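PDB 5UL3: 4'-phospho-dehydrooxetanocin synthase from Bacillus megaterium, which catalyses the oxidative ring contraction of dAMP to an oxetane aldehyde in oxetanocin A biosynthesis, using a [4Fe-4S] cluster, S-adenosylmethionine and cobalamin. Local coordinates for residues 178-183 against 247-252; 116-121 against 151-156. All coordinates share one frame; numbering follows the deposited sequence.

Contact 1 of 2, residues 178-183 against 247-252; sequences PDIIGL and DLIKML. With EDO (1,2-ethanediol), chain R.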
ATOM      1  N   PRO A 178      20.807  15.033  13.768  1.00 26.01           N
ATOM      2  CA  PRO A 178      20.996  14.568  12.387  1.00 27.97           C
ATOM      3  C   PRO A 178      21.508  15.680  11.484  1.00 27.71           C
ATOM      4  O   PRO A 178      21.290  16.867  11.721  1.00 29.48           O
ATOM      5  CB  PRO A 178      19.584  14.132  11.971  1.00 27.13           C
ATOM      6  CG  PRO A 178      18.675  14.992  12.803  1.00 28.00           C
ATOM      7  CD  PRO A 178      19.385  15.163  14.129  1.00 26.07           C
ATOM      8  N   ASP A 179      22.183  15.267  10.407  1.00 25.42           N
ATOM      9  CA  ASP A 179      22.574  16.206   9.364  1.00 29.13           C
ATOM     10  C   ASP A 179      21.499  16.407   8.313  1.00 26.69           C
ATOM     11  O   ASP A 179      21.458  17.462   7.674  1.00 24.98           O
ATOM     12  CB  ASP A 179      23.852  15.715   8.689  1.00 24.25           C
ATOM     13  CG  ASP A 179      24.954  15.491   9.684  1.00 35.19           C
ATOM     14  OD1 ASP A 179      25.205  16.421  10.476  1.00 39.84           O
ATOM     15  OD2 ASP A 179      25.504  14.379   9.742  1.00 30.67           O
ATOM     16  N   ILE A 180      20.641  15.411   8.113  1.00 26.78           N
ATOM     17  CA  ILE A 180      19.519  15.494   7.183  1.00 24.46           C
ATOM     18  C   ILE A 180      18.301  14.957   7.910  1.00 20.18           C
ATOM     19  O   ILE A 180      18.379  13.894   8.535  1.00 26.94           O
ATOM     20  CB  ILE A 180      19.763  14.679   5.898  1.00 23.69           C
ATOM     21  CG1 ILE A 180      20.990  15.212   5.139  1.00 24.31           C
ATOM     22  CG2 ILE A 180      18.525  14.777   4.963  1.00 26.66           C
ATOM     23  CD1 ILE A 180      21.508  14.244   4.075  1.00 26.74           C
ATOM     24  N   ILE A 181      17.182  15.679   7.837  1.00 22.09           N
ATOM     25  CA  ILE A 181      15.928  15.211   8.404  1.00 23.35           C
ATOM     26  C   ILE A 181      14.950  15.051   7.254  1.00 22.39           C
ATOM     27  O   ILE A 181      14.802  15.966   6.438  1.00 26.49           O
ATOM     28  CB  ILE A 181      15.365  16.181   9.460  1.00 24.58           C
ATOM     29  CG1 ILE A 181      16.345  16.306  10.639  1.00 24.19           C
ATOM     30  CG2 ILE A 181      14.001  15.697   9.952  1.00 26.98           C
ATOM     31  CD1 ILE A 181      15.996  17.443  11.583  1.00 28.63           C
ATOM     32  N   GLY A 182      14.298  13.904   7.183  1.00 25.48           N
ATOM     33  CA  GLY A 182      13.300  13.664   6.151  1.00 28.56           C
ATOM     34  C   GLY A 182      11.981  13.231   6.745  1.00 22.67           C
ATOM     35  O   GLY A 182      11.938  12.370   7.625  1.00 26.37           O
ATOM     36  N   LEU A 183      10.895  13.816   6.234  1.00 26.66           N
ATOM     37  CA  LEU A 183       9.543  13.407   6.593  1.00 25.51           C
ATOM     38  C   LEU A 183       8.862  12.773   5.387  1.00 22.93           C
ATOM     39  O   LEU A 183       8.890  13.336   4.288  1.00 24.48           O
ATOM     40  CB  LEU A 183       8.696  14.591   7.072  1.00 27.14           C
ATOM     41  CG  LEU A 183       9.288  15.585   8.070  1.00 26.13           C
ATOM     42  CD1 LEU A 183       8.194  16.608   8.456  1.00 29.20           C
ATOM     43  CD2 LEU A 183       9.838  14.846   9.306  1.00 25.39           C
ATOM     44  N   ASP A 247      22.373  11.939  -2.960  1.00 25.39           N
ATOM     45  CA  ASP A 247      22.922  13.187  -3.483  1.00 28.78           C
ATOM     46  C   ASP A 247      22.881  14.308  -2.452  1.00 23.57           C
ATOM     47  O   ASP A 247      23.758  15.175  -2.462  1.00 27.04           O
ATOM     48  CB  ASP A 247      22.185  13.595  -4.769  1.00 25.31           C
ATOM     49  CG  ASP A 247      22.623  12.773  -5.971  1.00 25.98           C
ATOM     50  OD1 ASP A 247      23.513  11.917  -5.833  1.00 25.96           O
ATOM     51  OD2 ASP A 247      22.071  12.989  -7.080  1.00 26.88           O
ATOM     52  N   LEU A 248      21.898  14.297  -1.541  1.00 24.90           N
ATOM     53  CA  LEU A 248      21.924  15.261  -0.440  1.00 25.56           C
ATOM     54  C   LEU A 248      23.134  15.036   0.456  1.00 26.28           C
ATOM     55  O   LEU A 248      23.704  15.996   0.987  1.00 27.21           O
ATOM     56  CB  LEU A 248      20.644  15.164   0.379  1.00 23.47           C
ATOM     57  CG  LEU A 248      19.382  15.656  -0.333  1.00 28.04           C
ATOM     58  CD1 LEU A 248      18.194  15.459   0.575  1.00 24.08           C
ATOM     59  CD2 LEU A 248      19.543  17.119  -0.703  1.00 28.91           C
ATOM     60  N   ILE A 249      23.536  13.777   0.618  1.00 22.09           N
ATOM     61  CA  ILE A 249      24.739  13.452   1.382  1.00 22.03           C
ATOM     62  C   ILE A 249      25.969  13.980   0.659  1.00 28.43           C
ATOM     63  O   ILE A 249      26.864  14.569   1.273  1.00 27.16           O
ATOM     64  CB  ILE A 249      24.811  11.936   1.618  1.00 22.16           C
ATOM     65  CG1 ILE A 249      23.721  11.499   2.610  1.00 24.21           C
ATOM     66  CG2 ILE A 249      26.193  11.498   2.096  1.00 26.33           C
ATOM     67  CD1 ILE A 249      23.501   9.995   2.640  1.00 25.71           C
ATOM     68  N   LYS A 250      26.029  13.797  -0.662  1.00 25.93           N
ATOM     69  CA  LYS A 250      27.119  14.412  -1.414  1.00 26.00           C
ATOM     70  C   LYS A 250      27.098  15.932  -1.268  1.00 29.23           C
ATOM     71  O   LYS A 250      28.152  16.560  -1.105  1.00 34.14           O
ATOM     72  CB  LYS A 250      27.046  14.004  -2.889  1.00 26.65           C
ATOM     73  CG  LYS A 250      27.277  12.519  -3.108  1.00 30.02           C
ATOM     74  CD  LYS A 250      26.910  12.122  -4.549  1.00 37.92           C
ATOM     75  CE  LYS A 250      28.104  12.137  -5.473  1.00 52.50           C
ATOM     76  NZ  LYS A 250      28.721  10.776  -5.551  1.00 71.60           N
ATOM     77  N   MET A 251      25.912  16.545  -1.327  1.00 25.10           N
ATOM     78  CA  MET A 251      25.849  17.999  -1.186  1.00 28.16           C
ATOM     79  C   MET A 251      26.333  18.439   0.194  1.00 38.30           C
ATOM     80  O   MET A 251      26.991  19.479   0.327  1.00 29.91           O
ATOM     81  CB  MET A 251      24.433  18.498  -1.438  1.00 32.18           C
ATOM     82  CG  MET A 251      24.332  20.007  -1.472  1.00 33.10           C
ATOM     83  SD  MET A 251      22.668  20.585  -1.807  1.00 33.31           S
ATOM     84  CE  MET A 251      21.854  20.238  -0.263  1.00 31.30           C
ATOM     85  N   LEU A 252      26.015  17.654   1.231  1.00 31.74           N
ATOM     86  CA  LEU A 252      26.545  17.910   2.568  1.00 34.68           C
ATOM     87  C   LEU A 252      28.056  18.025   2.561  1.00 33.69           C
ATOM     88  O   LEU A 252      28.626  18.840   3.295  1.00 36.63           O
ATOM     89  CB  LEU A 252      26.151  16.784   3.513  1.00 32.72           C
ATOM     90  CG  LEU A 252      24.993  16.933   4.468  1.00 48.12           C
ATOM     91  CD1 LEU A 252      25.080  15.730   5.402  1.00 37.57           C
ATOM     92  CD2 LEU A 252      25.073  18.266   5.215  1.00 41.34           C
TER
HETATM   93  C1  EDO R 817      24.136  22.339   1.975  1.00 58.86           C
HETATM   94  O1  EDO R 817      24.711  21.867   3.199  1.00 48.16           O
HETATM   95  C2  EDO R 817      25.183  23.148   1.214  1.00 66.81           C
HETATM   96  O2  EDO R 817      26.458  22.496   1.326  1.00 63.17           O
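Ile180, at the start of a strand, reaches across to the helix 242-252 and meets Leu248, Ile249 and Leu252 with the end of its longer branch. From CB, which faces the helix, CG1 leaves anti to the carbonyl carbon (chi1 -61°), and chi2 of 165° carries CD1 on in an extended chain. Ile180 CG1 already lies 4.1 Å from Leu252 CD1. The terminal CD1 then meets three residues of the helix: Ile249 CG1 is 3.8 Å from Ile180 CD1, Leu248 CB is 3.9 Å from the same methyl, and Leu252 CD1 lies slightly farther off. The Ile249 side chain runs at about a right angle to that of Ile180, whereas Leu248 and Leu252 cross it obliquely.

Leu252 also serves a second residue, its CD1 lying 3.5 Å from Asp179 CB. The carboxylate of Asp179 is engaged elsewhere, OD2 accepting a hydrogen bond from Thr119 N of the neighbouring strand. At the helix end, a 1,2-ethanediol, probably from the crystallisation liquor, bonds through O2 to Met251 O at 3.2 Å.

The helix runs nearly antiparallel to the strand, at 155°, as expected of a helix lying on a Rossmann-like sheet. Because aliphatic carbon supplies all the contacts between strand and helix here, the two are held by shape and burial rather than by directional bonds.

Contact 2 of 2, residues 116-121 against 151-156; sequences ELPTVT and QLAKVE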
ATOM      1  N   GLU A 116      33.510   8.899   8.673  1.00 28.70           N
ATOM      2  CA  GLU A 116      32.736   9.909   9.387  1.00 30.17           C
ATOM      3  C   GLU A 116      31.411  10.109   8.654  1.00 29.81           C
ATOM      4  O   GLU A 116      31.192  11.084   7.937  1.00 29.84           O
ATOM      5  CB  GLU A 116      33.534  11.204   9.503  1.00 36.62           C
ATOM      6  CG  GLU A 116      34.797  11.042  10.350  1.00 39.62           C
ATOM      7  CD  GLU A 116      35.406  12.366  10.790  1.00 62.09           C
ATOM      8  OE1 GLU A 116      35.981  12.416  11.903  1.00 68.01           O
ATOM      9  OE2 GLU A 116      35.311  13.354  10.032  1.00 53.64           O
ATOM     10  N   LEU A 117      30.529   9.124   8.827  1.00 28.96           N
ATOM     11  CA  LEU A 117      29.257   9.128   8.113  1.00 26.68           C
ATOM     12  C   LEU A 117      28.333  10.214   8.665  1.00 28.18           C
ATOM     13  O   LEU A 117      28.243  10.400   9.887  1.00 28.54           O
ATOM     14  CB  LEU A 117      28.577   7.758   8.224  1.00 26.40           C
ATOM     15  CG  LEU A 117      29.331   6.554   7.657  1.00 30.30           C
ATOM     16  CD1 LEU A 117      28.438   5.318   7.722  1.00 33.52           C
ATOM     17  CD2 LEU A 117      29.743   6.824   6.228  1.00 29.42           C
ATOM     18  N   PRO A 118      27.614  10.930   7.803  1.00 24.74           N
ATOM     19  CA  PRO A 118      26.565  11.826   8.292  1.00 27.49           C
ATOM     20  C   PRO A 118      25.419  11.014   8.865  1.00 26.02           C
ATOM     21  O   PRO A 118      25.310   9.803   8.654  1.00 25.51           O
ATOM     22  CB  PRO A 118      26.129  12.600   7.045  1.00 28.17           C
ATOM     23  CG  PRO A 118      26.428  11.673   5.921  1.00 30.93           C
ATOM     24  CD  PRO A 118      27.649  10.862   6.328  1.00 26.70           C
ATOM     25  N   THR A 119      24.582  11.693   9.631  1.00 26.43           N
ATOM     26  CA  THR A 119      23.407  11.080  10.227  1.00 27.47           C
ATOM     27  C   THR A 119      22.167  11.581   9.502  1.00 23.69           C
ATOM     28  O   THR A 119      22.027  12.783   9.253  1.00 26.13           O
ATOM     29  CB  THR A 119      23.316  11.389  11.721  1.00 29.12           C
ATOM     30  OG1 THR A 119      24.369  10.690  12.394  1.00 32.35           O
ATOM     31  CG2 THR A 119      21.967  10.926  12.288  1.00 36.06           C
ATOM     32  N   VAL A 120      21.281  10.647   9.157  1.00 25.51           N
ATOM     33  CA  VAL A 120      20.017  10.936   8.495  1.00 23.70           C
ATOM     34  C   VAL A 120      18.910  10.382   9.373  1.00 19.67           C
ATOM     35  O   VAL A 120      18.927   9.195   9.706  1.00 24.01           O
ATOM     36  CB  VAL A 120      19.963  10.283   7.099  1.00 24.95           C
ATOM     37  CG1 VAL A 120      18.614  10.519   6.449  1.00 24.84           C
ATOM     38  CG2 VAL A 120      21.112  10.800   6.213  1.00 22.55           C
ATOM     39  N   THR A 121      17.950  11.227   9.745  1.00 24.02           N
ATOM     40  CA  THR A 121      16.758  10.772  10.461  1.00 24.43           C
ATOM     41  C   THR A 121      15.565  10.855   9.516  1.00 21.61           C
ATOM     42  O   THR A 121      15.326  11.903   8.906  1.00 25.07           O
ATOM     43  CB  THR A 121      16.496  11.602  11.724  1.00 26.42           C
ATOM     44  OG1 THR A 121      17.590  11.429  12.628  1.00 26.01           O
ATOM     45  CG2 THR A 121      15.237  11.099  12.444  1.00 26.30           C
ATOM     46  N   GLN A 151      26.567   2.180   2.598  1.00 21.52           N
ATOM     47  CA  GLN A 151      27.360   2.733   3.690  1.00 23.55           C
ATOM     48  C   GLN A 151      27.564   4.230   3.512  1.00 24.39           C
ATOM     49  O   GLN A 151      28.670   4.757   3.635  1.00 23.09           O
ATOM     50  CB  GLN A 151      28.687   1.978   3.842  1.00 20.86           C
ATOM     51  CG  GLN A 151      28.478   0.460   3.902  1.00 24.31           C
ATOM     52  CD  GLN A 151      29.670  -0.313   4.464  1.00 25.83           C
ATOM     53  OE1 GLN A 151      30.576   0.264   5.059  1.00 27.09           O
ATOM     54  NE2 GLN A 151      29.677  -1.623   4.251  1.00 26.25           N
ATOM     55  N   LEU A 152      26.460   4.928   3.230  1.00 21.98           N
ATOM     56  CA  LEU A 152      26.484   6.364   2.993  1.00 22.19           C
ATOM     57  C   LEU A 152      26.157   7.187   4.233  1.00 20.98           C
ATOM     58  O   LEU A 152      26.562   8.352   4.304  1.00 25.44           O
ATOM     59  CB  LEU A 152      25.501   6.729   1.868  1.00 20.45           C
ATOM     60  CG  LEU A 152      25.866   6.208   0.470  1.00 24.17           C
ATOM     61  CD1 LEU A 152      24.710   6.451  -0.492  1.00 23.82           C
ATOM     62  CD2 LEU A 152      27.145   6.845  -0.065  1.00 29.28           C
ATOM     63  N   ALA A 153      25.450   6.620   5.206  1.00 22.35           N
ATOM     64  CA  ALA A 153      24.991   7.398   6.351  1.00 21.81           C
ATOM     65  C   ALA A 153      24.605   6.445   7.464  1.00 23.29           C
ATOM     66  O   ALA A 153      24.275   5.284   7.227  1.00 24.48           O
ATOM     67  CB  ALA A 153      23.785   8.286   6.009  1.00 22.95           C
ATOM     68  N   LYS A 154      24.672   6.958   8.687  1.00 26.72           N
ATOM     69  CA  LYS A 154      23.944   6.371   9.800  1.00 23.28           C
ATOM     70  C   LYS A 154      22.502   6.854   9.715  1.00 24.83           C
ATOM     71  O   LYS A 154      22.258   8.053   9.602  1.00 29.34           O
ATOM     72  CB  LYS A 154      24.583   6.784  11.121  1.00 24.84           C
ATOM     73  CG  LYS A 154      26.014   6.227  11.263  1.00 30.81           C
ATOM     74  CD  LYS A 154      26.473   6.271  12.714  1.00 46.36           C
ATOM     75  CE  LYS A 154      27.911   6.756  12.822  1.00 55.76           C
ATOM     76  NZ  LYS A 154      28.300   7.045  14.237  1.00 52.65           N
ATOM     77  N   VAL A 155      21.553   5.926   9.728  1.00 21.09           N
ATOM     78  CA  VAL A 155      20.149   6.262   9.530  1.00 22.34           C
ATOM     79  C   VAL A 155      19.401   5.948  10.815  1.00 22.43           C
ATOM     80  O   VAL A 155      19.564   4.865  11.383  1.00 26.09           O
ATOM     81  CB  VAL A 155      19.531   5.500   8.339  1.00 23.55           C
ATOM     82  CG1 VAL A 155      18.073   5.947   8.100  1.00 20.20           C
ATOM     83  CG2 VAL A 155      20.363   5.710   7.069  1.00 23.49           C
ATOM     84  N   GLU A 156      18.583   6.893  11.259  1.00 23.13           N
ATOM     85  CA  GLU A 156      17.673   6.693  12.383  1.00 26.01           C
ATOM     86  C   GLU A 156      16.250   6.738  11.848  1.00 23.59           C
ATOM     87  O   GLU A 156      15.916   7.624  11.059  1.00 24.91           O
ATOM     88  CB  GLU A 156      17.883   7.762  13.457  1.00 26.30           C
ATOM     89  CG  GLU A 156      16.711   7.918  14.435  1.00 40.03           C
ATOM     90  CD  GLU A 156      17.076   7.566  15.871  1.00 63.33           C
ATOM     91  OE1 GLU A 156      18.263   7.255  16.120  1.00 70.10           O
ATOM     92  OE2 GLU A 156      16.176   7.601  16.748  1.00 58.32           O
TER
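Leu117 and Pro118 lead into a strand that pairs in parallel with the strand beginning at Lys154, and their side chains close over the loop before it. Leu117 CG stands anti to the carbonyl carbon (chi1 -61°), and beyond it the two methyls divide: CD2 lies 3.5 Å from Gln151 O, while CD1 lies against the backbone of Ala153. Gln151, with positive phi, ends the preceding helix in a Schellman motif. The Pro118 ring brings CD to 3.4 Å from Leu152 O.

Three backbone hydrogen bonds follow: Lys154 N to Pro118 O, Val120 N to Lys154 O at 2.8 Å, and Glu156 N to Val120 O. The first is the most bent, 144° at the hydrogen; the other two are straighter.

On the face of Val120 and Val155, Val120 CG2 meets Ala153 CB at 3.7 Å. On the other face Thr121 and Glu156 lie side by side, pointing the same way. Glu156 CG is anti to the backbone N (chi1 161°), which sets it 4.0 Å from Thr121 CG2; the chain then bends at chi2 and OE2 bonds to Asn172 ND2. Thr121 OG1, 3.8 Å from Glu156 CB, is buried without a polar partner in the model.

This pairing closes the right-handed beta-alpha-beta crossover through helix 138-149. Backbone bonds fix its register, while across the pairing the side chains add mainly aliphatic contacts, even where they carry polar ends.

In the fold
The two contacts illustrate how a Rossmann domain, here the one housing cobalamin, divides its work between sheet and helix. They share one sheet, since strands 119-124 and 180-184 are neighbours in it, joined by Asp179 N to Thr119 O and Gly182 N to Thr121 O, both probable hydrogen bonds. Contact 1 is the more buried and sets a helix on the sheet; contact 2 is partly buried and adds strand 154-159 at one edge of the sheet. The helix 242-252 serves both, because Ile249 also touches Pro118, Leu152 and Ala153. Bonding within the sheet is therefore directional, the packing above it aliphatic. Further along strand 180-184, Gly182 and Leu183 touch the cobalamin.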